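Local coordinates for protein minor fimbrium tip subunit Mfa3 (Porphyromonas gingivalis ATCC 33277, PDB 5NF4) that forms part of the tip of the minor fimbriae, surface filaments that mediate biofilm formation and adhesion to host cells and other oral bacteria, at residues P39-A50 with P179-L192. Numbering follows the deposited sequence.
With SO4 (sulfate ion), chain D.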
loop_
_atom_site.group_PDB
_atom_site.type_symbol
_atom_site.label_atom_id
_atom_site.label_comp_id
_atom_site.label_asym_id
_atom_site.label_seq_id
_atom_site.Cartn_x
_atom_site.Cartn_y
_atom_site.Cartn_z
ATOM N N PRO A 39 37.413 11.037 0.144
ATOM C CA PRO A 39 36.769 12.128 -0.611
ATOM C C PRO A 39 35.257 11.951 -0.512
ATOM O O PRO A 39 34.800 10.852 -0.717
ATOM C CB PRO A 39 37.271 11.949 -2.046
ATOM C CG PRO A 39 38.023 10.648 -2.067
ATOM C CD PRO A 39 38.408 10.310 -0.656
ATOM N N ASP A 40 34.514 12.998 -0.177
ATOM C CA ASP A 40 33.105 12.826 0.196
ATOM C C ASP A 40 32.097 13.097 -0.914
ATOM O O ASP A 40 32.422 13.599 -2.011
ATOM C CB ASP A 40 32.794 13.738 1.373
ATOM C CG ASP A 40 33.585 13.369 2.602
ATOM O OD1 ASP A 40 33.546 12.182 2.991
ATOM O OD2 ASP A 40 34.246 14.262 3.175
ATOM N N VAL A 41 30.853 12.778 -0.575
ATOM C CA VAL A 41 29.705 13.111 -1.377
ATOM C C VAL A 41 28.678 13.824 -0.489
ATOM O O VAL A 41 28.390 13.358 0.615
ATOM C CB VAL A 41 29.039 11.848 -1.968
ATOM C CG1 VAL A 41 27.992 12.231 -3.030
ATOM C CG2 VAL A 41 30.088 10.905 -2.536
ATOM N N TYR A 42 28.141 14.932 -0.978
ATOM C CA TYR A 42 26.961 15.558 -0.376
ATOM C C TYR A 42 25.816 15.363 -1.342
ATOM O O TYR A 42 25.878 15.805 -2.489
ATOM C CB TYR A 42 27.187 17.027 -0.095
ATOM C CG TYR A 42 28.297 17.262 0.889
ATOM C CD1 TYR A 42 29.621 17.228 0.485
ATOM C CD2 TYR A 42 28.021 17.492 2.226
ATOM C CE1 TYR A 42 30.639 17.430 1.397
ATOM C CE2 TYR A 42 29.026 17.685 3.138
ATOM C CZ TYR A 42 30.329 17.656 2.722
ATOM O OH TYR A 42 31.313 17.861 3.652
ATOM N N LEU A 43 24.774 14.704 -0.845
ATOM C CA LEU A 43 23.592 14.338 -1.610
ATOM C C LEU A 43 22.397 15.110 -1.123
ATOM O O LEU A 43 22.167 15.161 0.074
ATOM C CB LEU A 43 23.260 12.849 -1.459
ATOM C CG LEU A 43 23.980 11.782 -2.241
ATOM C CD1 LEU A 43 23.244 10.466 -2.019
ATOM C CD2 LEU A 43 24.021 12.166 -3.686
ATOM N N LEU A 44 21.633 15.657 -2.059
ATOM C CA LEU A 44 20.337 16.254 -1.776
ATOM C C LEU A 44 19.246 15.231 -2.042
ATOM O O LEU A 44 19.053 14.805 -3.178
ATOM C CB LEU A 44 20.117 17.495 -2.630
ATOM C CG LEU A 44 18.849 18.276 -2.278
ATOM C CD1 LEU A 44 18.939 18.847 -0.882
ATOM C CD2 LEU A 44 18.616 19.381 -3.284
ATOM N N VAL A 45 18.548 14.845 -0.979
ATOM C CA VAL A 45 17.521 13.805 -1.052
ATOM C C VAL A 45 16.189 14.539 -1.059
ATOM O O VAL A 45 15.944 15.394 -0.196
ATOM C CB VAL A 45 17.631 12.814 0.131
ATOM C CG1 VAL A 45 16.431 11.842 0.172
ATOM C CG2 VAL A 45 18.911 12.016 0.028
ATOM N N ASN A 46 15.375 14.279 -2.081
ATOM C CA ASN A 46 13.992 14.765 -2.116
ATOM C C ASN A 46 13.042 13.591 -2.178
ATOM O O ASN A 46 13.108 12.796 -3.125
ATOM C CB ASN A 46 13.745 15.685 -3.302
ATOM C CG ASN A 46 12.537 16.582 -3.086
ATOM O OD1 ASN A 46 11.502 16.147 -2.584
ATOM N ND2 ASN A 46 12.681 17.847 -3.425
ATOM N N ALA A 47 12.190 13.486 -1.160
ATOM C CA ALA A 47 11.313 12.332 -0.957
ATOM C C ALA A 47 9.872 12.781 -0.790
ATOM O O ALA A 47 9.597 13.863 -0.272
ATOM C CB ALA A 47 11.756 11.535 0.254
ATOM N N ARG A 48 8.945 11.942 -1.242
ATOM C CA ARG A 48 7.557 12.319 -1.226
ATOM C C ARG A 48 6.728 11.060 -1.424
ATOM O O ARG A 48 7.229 10.065 -1.948
ATOM C CB ARG A 48 7.267 13.347 -2.313
ATOM C CG ARG A 48 7.560 12.876 -3.709
ATOM C CD ARG A 48 6.897 13.797 -4.706
ATOM N NE ARG A 48 7.323 13.527 -6.075
ATOM C CZ ARG A 48 6.856 12.535 -6.830
ATOM N NH1 ARG A 48 5.944 11.691 -6.357
ATOM N NH2 ARG A 48 7.314 12.386 -8.065
ATOM N N ALA A 49 5.481 11.084 -0.980
ATOM C CA ALA A 49 4.641 9.938 -1.239
ATOM C C ALA A 49 4.330 9.877 -2.739
ATOM O O ALA A 49 4.134 10.912 -3.381
ATOM C CB ALA A 49 3.368 10.003 -0.410
ATOM N N ALA A 50 4.329 8.667 -3.295
ATOM C CA ALA A 50 3.983 8.450 -4.700
ATOM C C ALA A 50 2.491 8.694 -4.946
ATOM O O ALA A 50 1.656 7.810 -4.729
ATOM C CB ALA A 50 4.366 7.033 -5.127
ATOM N N PRO A 179 24.830 20.547 -2.750
ATOM C CA PRO A 179 24.920 19.084 -2.860
ATOM C C PRO A 179 24.511 18.562 -4.231
ATOM O O PRO A 179 23.854 19.243 -5.001
ATOM C CB PRO A 179 23.955 18.575 -1.780
ATOM C CG PRO A 179 22.969 19.696 -1.628
ATOM C CD PRO A 179 23.731 20.963 -1.857
ATOM N N LEU A 180 24.932 17.346 -4.536
ATOM C CA LEU A 180 24.484 16.664 -5.748
ATOM C C LEU A 180 23.073 16.086 -5.535
ATOM O O LEU A 180 22.847 15.401 -4.552
ATOM C CB LEU A 180 25.455 15.533 -6.103
ATOM C CG LEU A 180 26.925 15.936 -6.234
ATOM C CD1 LEU A 180 27.797 14.692 -6.386
ATOM C CD2 LEU A 180 27.105 16.875 -7.398
ATOM N N PRO A 181 22.132 16.354 -6.461
ATOM C CA PRO A 181 20.809 15.738 -6.319
ATOM C C PRO A 181 20.885 14.227 -6.415
ATOM O O PRO A 181 21.500 13.670 -7.332
ATOM C CB PRO A 181 20.000 16.323 -7.485
ATOM C CG PRO A 181 20.975 17.024 -8.363
ATOM C CD PRO A 181 22.169 17.353 -7.543
ATOM N N PHE A 182 20.292 13.566 -5.442
ATOM C CA PHE A 182 20.154 12.112 -5.470
ATOM C C PHE A 182 19.102 11.731 -6.509
ATOM O O PHE A 182 17.957 12.170 -6.429
ATOM C CB PHE A 182 19.761 11.578 -4.084
ATOM C CG PHE A 182 19.531 10.094 -4.038
ATOM C CD1 PHE A 182 20.476 9.216 -4.529
ATOM C CD2 PHE A 182 18.384 9.582 -3.472
ATOM C CE1 PHE A 182 20.274 7.859 -4.473
ATOM C CE2 PHE A 182 18.170 8.222 -3.399
ATOM C CZ PHE A 182 19.103 7.357 -3.907
ATOM N N LYS A 183 19.506 10.937 -7.494
ATOM C CA LYS A 183 18.604 10.499 -8.540
ATOM C C LYS A 183 18.412 8.976 -8.481
ATOM O O LYS A 183 19.100 8.246 -9.189
ATOM C CB LYS A 183 19.150 10.940 -9.903
ATOM C CG LYS A 183 19.337 12.468 -10.027
ATOM C CD LYS A 183 18.080 13.163 -10.511
ATOM C CE LYS A 183 18.091 14.675 -10.250
ATOM N NZ LYS A 183 19.231 15.404 -10.871
ATOM N N PRO A 184 17.479 8.493 -7.632
ATOM C CA PRO A 184 17.281 7.047 -7.497
ATOM C C PRO A 184 16.812 6.443 -8.812
ATOM O O PRO A 184 15.820 6.909 -9.375
ATOM C CB PRO A 184 16.191 6.936 -6.422
ATOM C CG PRO A 184 15.422 8.258 -6.527
ATOM C CD PRO A 184 16.483 9.266 -6.856
ATOM N N ASP A 185 17.525 5.425 -9.278
ATOM C CA ASP A 185 17.275 4.796 -10.581
ATOM C C ASP A 185 16.952 5.823 -11.673
ATOM O O ASP A 185 16.067 5.612 -12.504
ATOM C CB ASP A 185 16.171 3.760 -10.421
ATOM C CG ASP A 185 16.663 2.529 -9.673
ATOM O OD1 ASP A 185 17.826 2.137 -9.891
ATOM O OD2 ASP A 185 15.928 1.969 -8.852
ATOM N N GLY A 186 17.691 6.932 -11.655
ATOM C CA GLY A 186 17.552 7.983 -12.650
ATOM C C GLY A 186 16.364 8.924 -12.514
ATOM O O GLY A 186 16.217 9.846 -13.319
ATOM N N GLU A 187 15.525 8.700 -11.508
ATOM C CA GLU A 187 14.367 9.552 -11.246
ATOM C C GLU A 187 14.769 10.753 -10.401
ATOM O O GLU A 187 15.811 10.725 -9.757
ATOM C CB GLU A 187 13.277 8.763 -10.534
ATOM C CG GLU A 187 12.802 7.526 -11.267
ATOM C CD GLU A 187 11.630 6.852 -10.568
ATOM O OE1 GLU A 187 10.497 6.967 -11.078
ATOM O OE2 GLU A 187 11.835 6.214 -9.509
ATOM N N ASN A 188 13.950 11.805 -10.409
ATOM C CA ASN A 188 14.274 13.042 -9.682
ATOM C C ASN A 188 13.967 12.995 -8.199
ATOM O O ASN A 188 14.551 13.736 -7.408
ATOM C CB ASN A 188 13.516 14.216 -10.277
ATOM C CG ASN A 188 14.056 14.627 -11.618
ATOM O OD1 ASN A 188 15.270 14.656 -11.825
ATOM N ND2 ASN A 188 13.159 14.937 -12.545
ATOM N N ASN A 189 13.046 12.118 -7.828
ATOM C CA ASN A 189 12.520 12.084 -6.479
ATOM C C ASN A 189 12.512 10.672 -5.964
ATOM O O ASN A 189 12.321 9.741 -6.738
ATOM C CB ASN A 189 11.075 12.604 -6.421
ATOM C CG ASN A 189 10.950 14.033 -6.875
ATOM O OD1 ASN A 189 11.289 14.959 -6.140
ATOM N ND2 ASN A 189 10.439 14.225 -8.085
ATOM N N VAL A 190 12.672 10.539 -4.656
ATOM C CA VAL A 190 12.323 9.321 -3.952
ATOM C C VAL A 190 10.802 9.310 -3.832
ATOM O O VAL A 190 10.225 10.262 -3.319
ATOM C CB VAL A 190 12.967 9.255 -2.556
ATOM C CG1 VAL A 190 12.415 8.082 -1.734
ATOM C CG2 VAL A 190 14.463 9.130 -2.684
ATOM N N LYS A 191 10.176 8.217 -4.256
ATOM C CA LYS A 191 8.719 8.120 -4.297
ATOM C C LYS A 191 8.317 6.968 -3.405
ATOM O O LYS A 191 8.540 5.787 -3.719
ATOM C CB LYS A 191 8.218 7.903 -5.719
ATOM C CG LYS A 191 8.489 9.063 -6.674
ATOM C CD LYS A 191 8.687 8.553 -8.101
ATOM C CE LYS A 191 9.158 9.651 -9.033
ATOM N NZ LYS A 191 9.179 9.195 -10.448
ATOM N N LEU A 192 7.727 7.318 -2.274
ATOM C CA LEU A 192 7.388 6.327 -1.266
ATOM C C LEU A 192 6.113 5.624 -1.675
ATOM O O LEU A 192 5.215 6.268 -2.217
ATOM C CB LEU A 192 7.210 6.997 0.092
ATOM C CG LEU A 192 8.442 7.787 0.563
ATOM C CD1 LEU A 192 8.089 8.739 1.708
ATOM C CD2 LEU A 192 9.510 6.811 0.991
HETATM S S SO4 D . 10.310 12.380 -11.156
HETATM O O1 SO4 D . 8.928 11.971 -11.393
HETATM O O2 SO4 D . 10.630 12.225 -9.744
HETATM O O3 SO4 D . 11.215 11.557 -11.954
HETATM O O4 SO4 D . 10.452 13.784 -11.532
HETATM O O HOH W 1 16.064 12.596 -4.317
#
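Leu-44 bonds Leu-180 O through its N and Phe-182 N through its O, and Arg-48 likewise bonds Val-190 and Leu-192; one residue joined to partners two apart is the parallel pattern. Phe-182 N meets Leu-44 O at 2.9 Å, nearly straight (171°). Leu-192 N reaches Arg-48 O at 2.8 Å. Between these pairings the chain loops away over residues 183-188, and a water accepting from Asn-46 N and donating to Phe-182 O bridges the gap.

On the buried face Leu-43 CD1 lies 3.9 Å from Phe-182 CD1, and Ala-47 CB meets Val-190 CB at 3.8 Å. On the opposite face Leu-44 CB packs on Pro-179 CG at 3.7 Å; further along, the surface turns polar. Arg-48 CG sits between its backbone N and carbonyl carbon (chi1 60°), and the extended chain brings the guanidinium alongside Lys-191, whose CG lies over one face; Asn-189 ND2 comes to its edge, the amide plane turned 56° away. A sulfate, probably from the crystallisation liquor, accepts bonds from Asn-189 ND2 (2.6 Å to O2), Lys-191 NZ, and Asn-188 N and ND2. Lys-191 NZ also salt-bridges Glu-187 OE1 (2.7 Å), probably helping offset the positive charge.

Residues through Arg-48 are propeptide, consistent with the donor-strand assembly proposed for fimbrillins. Phe-113 stacks on Phe-182. Strand 41-49 sits between antiparallel strand 99-106 and strand 180-205, with strand 109-117 packing against its apolar face.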